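Local coordinates for isoform A of Peptidoglycan-recognition protein LB (Drosophila melanogaster, PDB 7NSZ) that hydrolyses the amide bond between N-acetylmuramoyl and L-alanine in bacterial peptidoglycan, using one zinc ion, and probably so turns biologically active fragments into inactive ones, at residues 44-49 with 114-119. The protein carries 1 engineered substitution. Sequence-based numbering, arbitrary orientation.
Sequences HHSYMP and VLIGDW. With ZN (zinc ion), chain B.
The ring of H45 meets the backbone of W119 edge-on. W119 N donates to H45 ND1 at 3.0 Å, almost straight and 3° out of the ring plane. CG of H45 lies between the backbone N and the carbonyl carbon (chi1 74°), and from it the ring holds ND1 at W119 N. H45 CB rests 3.6 Å from W119 CD1. An alanine at H45 would probably leave W119 N without its acceptor and let the 117-119 loop shift. Next to it, D118 and Y47 run side by side, carboxylate and ring planes 68° apart. Y47 CD1 lies 3.7 Å from D118 CG, and D118 OD2 also pairs with R120. S46 OG links the two segments: it accepts from G117 N at 2.8 Å and donates to P49 O at 2.7 Å, in the carbonyl plane. P49 follows a cis peptide bond. G117 O takes Y47 N from above its carbonyl plane. V114 CG2 packs against the H45-S46 peptide. H44 and V114 share the other sheet face from H45 and L115. H44 ND1 binds zinc at 2.1 Å, with H154 and C162 completing the protein ligands, and its NE2 is hydrogen-bonded to H102 ND1. These are the ends of neighbouring parallel strands at the zinc site of an amidase 2 (PGRP) fold.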
loop_
_atom_site.group_PDB
_atom_site.type_symbol
_atom_site.label_atom_id
_atom_site.label_comp_id
_atom_site.label_asym_id
_atom_site.label_seq_id
_atom_site.Cartn_x
_atom_site.Cartn_y
_atom_site.Cartn_z
ATOM N N HIS A 44 1.022 1.271 4.766
ATOM C CA HIS A 44 0.256 0.394 5.672
ATOM C C HIS A 44 1.011 -0.877 5.950
ATOM O O HIS A 44 1.864 -1.307 5.124
ATOM C CB HIS A 44 -1.129 0.045 5.044
ATOM C CG HIS A 44 -1.912 1.223 4.617
ATOM N ND1 HIS A 44 -2.879 1.742 5.476
ATOM C CD2 HIS A 44 -2.011 1.939 3.493
ATOM C CE1 HIS A 44 -3.499 2.715 4.901
ATOM N NE2 HIS A 44 -2.999 2.905 3.661
ATOM N N HIS A 45 0.636 -1.563 7.044
ATOM C CA HIS A 45 0.873 -2.995 7.205
ATOM C C HIS A 45 -0.477 -3.702 7.172
ATOM O O HIS A 45 -1.531 -3.063 7.329
ATOM C CB HIS A 45 1.718 -3.410 8.429
ATOM C CG HIS A 45 1.001 -3.319 9.731
ATOM N ND1 HIS A 45 1.584 -3.900 10.840
ATOM C CD2 HIS A 45 -0.112 -2.706 10.139
ATOM C CE1 HIS A 45 0.801 -3.657 11.865
ATOM N NE2 HIS A 45 -0.182 -2.906 11.508
ATOM N N SER A 46 -0.454 -5.002 6.952
ATOM C CA SER A 46 -1.734 -5.734 6.910
ATOM C C SER A 46 -2.153 -6.185 8.310
ATOM O O SER A 46 -3.373 -6.319 8.543
ATOM C CB SER A 46 -1.706 -6.931 5.969
ATOM O OG SER A 46 -0.718 -7.883 6.338
ATOM N N TYR A 47 -1.186 -6.447 9.178
ATOM C CA TYR A 47 -1.323 -7.067 10.542
ATOM C C TYR A 47 -1.687 -8.554 10.432
ATOM O O TYR A 47 -0.908 -9.392 10.865
ATOM C CB TYR A 47 -2.261 -6.254 11.439
ATOM C CG TYR A 47 -2.458 -6.903 12.779
ATOM C CD1 TYR A 47 -1.397 -7.040 13.663
ATOM C CD2 TYR A 47 -3.635 -7.577 13.051
ATOM C CE1 TYR A 47 -1.546 -7.757 14.840
ATOM C CE2 TYR A 47 -3.806 -8.290 14.232
ATOM C CZ TYR A 47 -2.742 -8.397 15.111
ATOM O OH TYR A 47 -2.902 -9.072 16.292
ATOM N N MET A 48 -2.847 -8.830 9.859
ATOM C CA MET A 48 -3.280 -10.182 9.451
ATOM C C MET A 48 -3.848 -10.018 8.053
ATOM O O MET A 48 -4.727 -9.183 7.851
ATOM C CB MET A 48 -4.355 -10.744 10.396
ATOM C CG MET A 48 -3.872 -10.879 11.843
ATOM S SD MET A 48 -5.156 -11.506 12.990
ATOM C CE MET A 48 -5.063 -13.260 12.638
ATOM N N PRO A 49 -3.339 -10.738 7.035
ATOM C CA PRO A 49 -2.355 -11.811 7.158
ATOM C C PRO A 49 -0.960 -11.423 7.650
ATOM O O PRO A 49 -0.532 -10.275 7.562
ATOM C CB PRO A 49 -2.127 -12.278 5.718
ATOM C CG PRO A 49 -3.258 -11.736 4.922
ATOM C CD PRO A 49 -3.816 -10.554 5.667
ATOM N N VAL A 114 0.348 -1.545 0.964
ATOM C CA VAL A 114 0.383 -2.403 2.171
ATOM C C VAL A 114 1.589 -3.332 2.070
ATOM O O VAL A 114 1.798 -4.061 1.105
ATOM C CB VAL A 114 -0.937 -3.169 2.369
ATOM C CG1 VAL A 114 -1.252 -4.158 1.260
ATOM C CG2 VAL A 114 -0.939 -3.865 3.719
ATOM N N LEU A 115 2.392 -3.347 3.130
ATOM C CA LEU A 115 3.453 -4.337 3.313
ATOM C C LEU A 115 2.851 -5.486 4.105
ATOM O O LEU A 115 2.479 -5.297 5.263
ATOM C CB LEU A 115 4.697 -3.751 3.992
ATOM C CG LEU A 115 5.665 -3.045 3.051
ATOM C CD1 LEU A 115 5.175 -1.727 2.552
ATOM C CD2 LEU A 115 7.036 -2.853 3.754
ATOM N N ILE A 116 2.622 -6.619 3.477
ATOM C CA ILE A 116 1.911 -7.747 4.115
ATOM C C ILE A 116 2.723 -8.189 5.342
ATOM O O ILE A 116 3.959 -8.365 5.273
ATOM C CB ILE A 116 1.684 -8.904 3.123
ATOM C CG1 ILE A 116 0.778 -8.438 1.982
ATOM C CG2 ILE A 116 1.118 -10.140 3.796
ATOM C CD1 ILE A 116 0.820 -9.314 0.755
ATOM N N GLY A 117 2.045 -8.268 6.474
ATOM C CA GLY A 117 2.639 -8.722 7.745
ATOM C C GLY A 117 2.293 -7.769 8.851
ATOM O O GLY A 117 1.616 -6.745 8.652
ATOM N N ASP A 118 2.775 -8.159 10.035
ATOM C CA ASP A 118 2.673 -7.374 11.273
ATOM C C ASP A 118 4.037 -6.730 11.519
ATOM O O ASP A 118 4.960 -7.481 11.863
ATOM C CB ASP A 118 2.237 -8.267 12.443
ATOM C CG ASP A 118 2.282 -7.577 13.807
ATOM O OD1 ASP A 118 2.339 -6.341 13.879
ATOM O OD2 ASP A 118 2.152 -8.323 14.826
ATOM N N TRP A 119 4.142 -5.420 11.375
ATOM C CA TRP A 119 5.440 -4.690 11.458
ATOM C C TRP A 119 5.455 -3.689 12.630
ATOM O O TRP A 119 6.080 -2.645 12.600
ATOM C CB TRP A 119 5.746 -4.080 10.097
ATOM C CG TRP A 119 5.744 -5.095 8.980
ATOM C CD1 TRP A 119 4.892 -5.122 7.899
ATOM C CD2 TRP A 119 6.509 -6.304 8.887
ATOM N NE1 TRP A 119 5.146 -6.195 7.116
ATOM C CE2 TRP A 119 6.115 -6.971 7.702
ATOM C CE3 TRP A 119 7.528 -6.872 9.665
ATOM C CZ2 TRP A 119 6.669 -8.153 7.277
ATOM C CZ3 TRP A 119 8.067 -8.063 9.272
ATOM C CH2 TRP A 119 7.674 -8.687 8.090
HETATM ZN ZN ZN B . -3.287 1.121 7.409
#